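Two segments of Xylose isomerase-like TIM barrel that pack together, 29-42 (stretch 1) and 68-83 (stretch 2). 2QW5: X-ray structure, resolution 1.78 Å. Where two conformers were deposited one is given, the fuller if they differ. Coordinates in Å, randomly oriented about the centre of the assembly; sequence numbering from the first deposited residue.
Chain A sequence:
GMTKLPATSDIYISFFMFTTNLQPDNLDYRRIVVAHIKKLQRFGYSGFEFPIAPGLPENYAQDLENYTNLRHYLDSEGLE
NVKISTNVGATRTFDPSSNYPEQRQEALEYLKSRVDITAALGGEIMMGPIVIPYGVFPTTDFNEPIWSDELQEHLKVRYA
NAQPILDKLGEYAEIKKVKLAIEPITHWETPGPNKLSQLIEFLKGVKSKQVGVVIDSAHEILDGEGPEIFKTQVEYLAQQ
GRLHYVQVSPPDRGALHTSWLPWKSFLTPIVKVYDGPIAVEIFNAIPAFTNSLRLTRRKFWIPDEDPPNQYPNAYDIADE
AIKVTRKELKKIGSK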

# COMPACT_ATOMS: atom_id res chain seq x y z
N TYR A 29 -0.26 -26.35 -22.62
CA TYR A 29 -0.80 -25.00 -22.84
C TYR A 29 -0.84 -24.64 -24.34
O TYR A 29 -1.80 -24.02 -24.78
CB TYR A 29 -0.03 -23.94 -22.04
CG TYR A 29 -0.79 -22.65 -21.94
CD1 TYR A 29 -1.94 -22.56 -21.15
CD2 TYR A 29 -0.36 -21.51 -22.61
CE1 TYR A 29 -2.66 -21.36 -21.05
CE2 TYR A 29 -1.06 -20.30 -22.50
CZ TYR A 29 -2.20 -20.24 -21.72
OH TYR A 29 -2.90 -19.07 -21.61
N ARG A 30 0.16 -25.06 -25.12
CA ARG A 30 0.12 -24.83 -26.59
C ARG A 30 -1.16 -25.30 -27.21
O ARG A 30 -1.65 -24.68 -28.17
CB ARG A 30 1.19 -25.59 -27.34
CG ARG A 30 2.53 -25.14 -27.14
CD ARG A 30 3.45 -26.04 -27.92
NE ARG A 30 4.83 -25.63 -27.75
CZ ARG A 30 5.87 -26.28 -28.25
NH1 ARG A 30 5.70 -27.38 -29.00
NH2 ARG A 30 7.10 -25.83 -28.01
N ARG A 31 -1.68 -26.43 -26.73
CA ARG A 31 -2.93 -26.97 -27.24
C ARG A 31 -4.10 -26.05 -27.01
O ARG A 31 -4.99 -25.95 -27.87
CB ARG A 31 -3.20 -28.39 -26.67
CG ARG A 31 -2.31 -29.43 -27.34
CD ARG A 31 -2.61 -30.86 -26.95
NE ARG A 31 -1.80 -31.31 -25.82
CZ ARG A 31 -0.49 -31.63 -25.87
NH1 ARG A 31 0.23 -31.50 -27.01
NH2 ARG A 31 0.13 -32.04 -24.76
N ILE A 32 -4.11 -25.39 -25.85
CA ILE A 32 -5.13 -24.41 -25.49
C ILE A 32 -5.02 -23.18 -26.40
O ILE A 32 -6.02 -22.75 -26.95
CB ILE A 32 -5.07 -24.01 -24.00
CG1 ILE A 32 -5.40 -25.21 -23.11
CG2 ILE A 32 -6.05 -22.92 -23.70
CD1 ILE A 32 -5.20 -24.94 -21.59
N VAL A 33 -3.81 -22.66 -26.59
CA VAL A 33 -3.54 -21.54 -27.51
C VAL A 33 -4.09 -21.82 -28.93
O VAL A 33 -4.82 -20.98 -29.52
CB VAL A 33 -2.03 -21.20 -27.56
CG1 VAL A 33 -1.73 -20.12 -28.61
CG2 VAL A 33 -1.53 -20.77 -26.20
N VAL A 34 -3.81 -23.02 -29.45
CA VAL A 34 -4.25 -23.41 -30.80
C VAL A 34 -5.77 -23.54 -30.89
O VAL A 34 -6.35 -23.05 -31.85
CB VAL A 34 -3.48 -24.64 -31.32
CG1 VAL A 34 -4.10 -25.19 -32.62
CG2 VAL A 34 -1.97 -24.28 -31.48
N ALA A 35 -6.40 -24.14 -29.88
CA ALA A 35 -7.87 -24.27 -29.85
C ALA A 35 -8.58 -22.91 -29.79
O ALA A 35 -9.60 -22.74 -30.43
CB ALA A 35 -8.32 -25.18 -28.70
N HIS A 36 -8.01 -21.94 -29.06
CA HIS A 36 -8.57 -20.57 -29.02
C HIS A 36 -8.46 -19.92 -30.40
O HIS A 36 -9.43 -19.37 -30.90
CB HIS A 36 -7.84 -19.65 -28.03
CG HIS A 36 -8.11 -19.94 -26.58
ND1 HIS A 36 -9.33 -20.41 -26.13
CD2 HIS A 36 -7.35 -19.74 -25.48
CE1 HIS A 36 -9.28 -20.56 -24.81
NE2 HIS A 36 -8.10 -20.14 -24.39
N ILE A 37 -7.27 -20.01 -30.99
CA ILE A 37 -7.02 -19.42 -32.33
C ILE A 37 -7.97 -19.99 -33.38
O ILE A 37 -8.53 -19.23 -34.15
CB ILE A 37 -5.56 -19.62 -32.79
CG1 ILE A 37 -4.59 -18.75 -31.98
CG2 ILE A 37 -5.40 -19.28 -34.30
CD1 ILE A 37 -3.13 -19.00 -32.25
N LYS A 38 -8.17 -21.31 -33.38
CA LYS A 38 -9.07 -21.94 -34.36
C LYS A 38 -10.53 -21.51 -34.20
O LYS A 38 -11.23 -21.29 -35.20
CB LYS A 38 -8.94 -23.47 -34.34
CG LYS A 38 -7.63 -23.92 -34.94
CD LYS A 38 -7.49 -25.42 -35.04
CE LYS A 38 -6.25 -25.73 -35.90
NZ LYS A 38 -5.95 -27.19 -36.10
N LYS A 39 -10.97 -21.35 -32.95
CA LYS A 39 -12.32 -20.88 -32.66
C LYS A 39 -12.46 -19.45 -33.14
O LYS A 39 -13.42 -19.09 -33.80
CB LYS A 39 -12.60 -20.96 -31.16
CG LYS A 39 -14.10 -20.70 -30.77
CD LYS A 39 -15.05 -21.85 -31.21
CE LYS A 39 -16.37 -21.98 -30.38
NZ LYS A 39 -17.37 -20.86 -30.47
N LEU A 40 -11.46 -18.64 -32.81
CA LEU A 40 -11.49 -17.22 -33.16
C LEU A 40 -11.47 -17.00 -34.66
O LEU A 40 -12.18 -16.14 -35.16
CB LEU A 40 -10.36 -16.47 -32.43
CG LEU A 40 -10.60 -16.39 -30.90
CD1 LEU A 40 -9.35 -16.03 -30.14
CD2 LEU A 40 -11.70 -15.40 -30.55
N GLN A 41 -10.66 -17.79 -35.37
CA GLN A 41 -10.61 -17.74 -36.85
C GLN A 41 -11.96 -17.92 -37.49
O GLN A 41 -12.22 -17.28 -38.51
CB GLN A 41 -9.69 -18.82 -37.42
CG GLN A 41 -8.26 -18.53 -37.35
CD GLN A 41 -7.48 -19.57 -38.15
OE1 GLN A 41 -7.56 -20.79 -37.89
NE2 GLN A 41 -6.75 -19.10 -39.14
N ARG A 42 -12.82 -18.77 -36.90
CA ARG A 42 -14.17 -18.99 -37.43
C ARG A 42 -15.01 -17.70 -37.40
O ARG A 42 -15.86 -17.51 -38.26
CB ARG A 42 -14.90 -20.16 -36.75
CG ARG A 42 -14.25 -21.51 -37.01
CD ARG A 42 -15.19 -22.67 -36.69
NE ARG A 42 -14.60 -23.98 -36.96
CZ ARG A 42 -14.47 -24.57 -38.16
NH1 ARG A 42 -14.86 -23.97 -39.29
NH2 ARG A 42 -13.91 -25.78 -38.23
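Stretch 2 68-83: TNLRHYLDSEGLENVK

Stretch 2 continues a helix that begins earlier in the chain and runs through Ser76. Glu77 is the first residue to leave helical phi/psi. Gly78 follows with a positive phi of 86°, a value that favours glycine. A type I beta turn then spans Leu79 to Val82, closed by Val82 N to Leu79 O at 3.0 Å.

The two helices run in broadly the same direction. Their axes cross at -50° and approach to 10.7 Å. Arg30 CA lies 7.3 Å from Leu70 CA, Val34 CA 6.7 Å from Leu74 CA, and Lys38 CA 8.4 Å from Leu79 CA. Together the stretches bury 698 Å².

Apolar contacts form the middle of the interface. Val34 CG2 meets Tyr73 CE2 at 3.5 Å and Leu74 CD2 at 3.6 Å. Val34 CG1 also reaches Leu79 CD1 at 3.9 Å. Ile37 CD1 touches Leu74 CD2 at 4.0 Å, while Ile37 CG2 packs on Leu79 CD1 at 3.7 Å and Val82 CG2 at 4.3 Å. The turn thus extends the apolar surface beyond the helix end.

Tyr73 points toward stretch 1 with chi1 t. Arg30 CD sits over one face of its ring, 4.1 Å from the centroid, in a CH-pi contact. Arg30 CG lies 4.0 Å from Leu70 CD1. Arg31 CG lies 3.4 Å from Tyr73 OH.

Polar contacts centre on Lys38. Its extended side chain brings NZ to Glu77 O, a hydrogen bond of 2.9 Å. A long salt bridge joins Lys38 NZ to Glu77 OE1 at 3.8 Å. One water bridges this pair, accepting from Lys38 NZ at 2.6 Å and donating to Glu77 OE1 at 2.7 Å.

Within stretch 2, Arg71 NH1 donates to Val82 O at 3.0 Å, tying the helix to the end of the turn.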

# COMPACT_ATOMS: atom_id res chain seq x y z
N THR A 68 10.16 -19.79 -31.05
CA THR A 68 10.39 -20.35 -32.39
C THR A 68 9.61 -21.68 -32.47
O THR A 68 8.89 -21.92 -33.43
CB THR A 68 11.87 -20.58 -32.68
OG1 THR A 68 12.58 -19.33 -32.70
CG2 THR A 68 12.06 -21.31 -34.05
N ASN A 69 9.71 -22.48 -31.42
CA ASN A 69 8.98 -23.75 -31.35
C ASN A 69 7.46 -23.56 -31.31
O ASN A 69 6.72 -24.40 -31.84
CB ASN A 69 9.47 -24.60 -30.16
CG ASN A 69 10.93 -25.05 -30.30
OD1 ASN A 69 11.51 -25.00 -31.37
ND2 ASN A 69 11.51 -25.48 -29.21
N LEU A 70 6.99 -22.48 -30.68
CA LEU A 70 5.56 -22.16 -30.66
C LEU A 70 5.12 -21.83 -32.09
O LEU A 70 4.12 -22.36 -32.56
CB LEU A 70 5.22 -21.00 -29.67
CG LEU A 70 3.75 -20.56 -29.57
CD1 LEU A 70 2.82 -21.73 -29.16
CD2 LEU A 70 3.58 -19.38 -28.62
N ARG A 71 5.86 -20.96 -32.79
CA ARG A 71 5.54 -20.65 -34.22
C ARG A 71 5.47 -21.93 -35.06
O ARG A 71 4.52 -22.12 -35.85
CB ARG A 71 6.59 -19.71 -34.81
CG ARG A 71 6.38 -19.21 -36.25
CD ARG A 71 5.21 -18.30 -36.45
NE ARG A 71 3.98 -18.95 -36.92
CZ ARG A 71 2.87 -18.31 -37.30
NH1 ARG A 71 2.82 -16.97 -37.26
NH2 ARG A 71 1.82 -18.99 -37.72
N HIS A 72 6.44 -22.82 -34.88
CA HIS A 72 6.48 -24.08 -35.63
C HIS A 72 5.31 -25.00 -35.30
O HIS A 72 4.80 -25.67 -36.18
CB HIS A 72 7.80 -24.81 -35.49
CG HIS A 72 8.96 -24.07 -36.09
ND1 HIS A 72 10.26 -24.32 -35.73
CD2 HIS A 72 9.00 -23.07 -37.00
CE1 HIS A 72 11.06 -23.52 -36.42
NE2 HIS A 72 10.32 -22.75 -37.19
N TYR A 73 4.87 -24.99 -34.04
CA TYR A 73 3.72 -25.79 -33.62
C TYR A 73 2.41 -25.23 -34.22
O TYR A 73 1.53 -26.00 -34.64
CB TYR A 73 3.67 -25.87 -32.08
CG TYR A 73 2.51 -26.69 -31.59
CD1 TYR A 73 2.54 -28.09 -31.69
CD2 TYR A 73 1.36 -26.09 -31.07
CE1 TYR A 73 1.45 -28.87 -31.28
CE2 TYR A 73 0.28 -26.86 -30.64
CZ TYR A 73 0.34 -28.25 -30.74
OH TYR A 73 -0.72 -29.00 -30.31
N LEU A 74 2.27 -23.90 -34.23
CA LEU A 74 1.11 -23.28 -34.87
C LEU A 74 1.09 -23.67 -36.36
O LEU A 74 0.04 -24.04 -36.88
CB LEU A 74 1.09 -21.75 -34.74
CG LEU A 74 1.08 -21.02 -33.36
CD1 LEU A 74 0.97 -19.52 -33.63
CD2 LEU A 74 0.04 -21.47 -32.38
N ASP A 75 2.26 -23.63 -37.01
CA ASP A 75 2.36 -23.99 -38.46
C ASP A 75 1.98 -25.45 -38.69
O ASP A 75 1.19 -25.74 -39.60
CB ASP A 75 3.78 -23.74 -38.98
CG ASP A 75 4.15 -22.29 -39.00
OD1 ASP A 75 3.24 -21.42 -38.91
OD2 ASP A 75 5.37 -22.02 -39.10
N SER A 76 2.48 -26.34 -37.84
CA SER A 76 2.16 -27.77 -37.95
C SER A 76 0.67 -28.07 -37.70
O SER A 76 0.15 -29.08 -38.19
CB SER A 76 3.05 -28.61 -37.04
OG SER A 76 2.70 -28.47 -35.69
N GLU A 77 -0.02 -27.19 -36.96
CA GLU A 77 -1.48 -27.31 -36.76
C GLU A 77 -2.37 -26.67 -37.86
O GLU A 77 -3.57 -26.52 -37.65
CB GLU A 77 -1.85 -26.75 -35.36
CG GLU A 77 -1.37 -27.64 -34.20
CD GLU A 77 -2.17 -28.97 -34.13
OE1 GLU A 77 -3.39 -28.93 -33.95
OE2 GLU A 77 -1.56 -30.05 -34.28
N GLY A 78 -1.78 -26.29 -39.01
CA GLY A 78 -2.51 -25.66 -40.12
C GLY A 78 -2.66 -24.15 -40.05
O GLY A 78 -3.41 -23.56 -40.87
N LEU A 79 -1.90 -23.51 -39.15
CA LEU A 79 -2.04 -22.07 -38.91
C LEU A 79 -0.89 -21.25 -39.49
O LEU A 79 -0.63 -20.15 -38.99
CB LEU A 79 -2.25 -21.79 -37.41
CG LEU A 79 -3.42 -22.54 -36.72
CD1 LEU A 79 -3.45 -22.30 -35.21
CD2 LEU A 79 -4.74 -22.18 -37.33
N GLU A 80 -0.32 -21.72 -40.62
CA GLU A 80 0.78 -21.02 -41.31
C GLU A 80 0.46 -19.57 -41.62
O GLU A 80 1.33 -18.70 -41.45
CB GLU A 80 1.16 -21.69 -42.64
CG GLU A 80 1.80 -23.08 -42.56
CD GLU A 80 0.77 -24.25 -42.60
OE1 GLU A 80 -0.44 -24.04 -42.32
OE2 GLU A 80 1.21 -25.38 -42.93
N ASN A 81 -0.75 -19.33 -42.09
CA ASN A 81 -1.15 -17.99 -42.55
C ASN A 81 -1.52 -17.05 -41.44
O ASN A 81 -1.73 -15.87 -41.74
CB ASN A 81 -2.34 -18.04 -43.52
CG ASN A 81 -2.03 -18.81 -44.78
OD1 ASN A 81 -0.89 -19.12 -45.09
ND2 ASN A 81 -3.07 -19.12 -45.51
N VAL A 82 -1.65 -17.55 -40.20
CA VAL A 82 -2.03 -16.71 -39.03
C VAL A 82 -0.87 -15.79 -38.67
O VAL A 82 0.23 -16.25 -38.48
CB VAL A 82 -2.44 -17.58 -37.81
CG1 VAL A 82 -2.56 -16.73 -36.48
CG2 VAL A 82 -3.72 -18.30 -38.13
N LYS A 83 -1.12 -14.49 -38.63
CA LYS A 83 -0.11 -13.50 -38.25
C LYS A 83 -0.16 -13.17 -36.75
O LYS A 83 -1.22 -13.18 -36.15
CB LYS A 83 -0.27 -12.21 -39.07
CG LYS A 83 0.19 -12.37 -40.55
CD LYS A 83 0.21 -10.98 -41.26
CE LYS A 83 0.78 -11.02 -42.71
NZ LYS A 83 -0.05 -11.92 -43.62
O HOH W 1 -6.07 -28.48 -33.87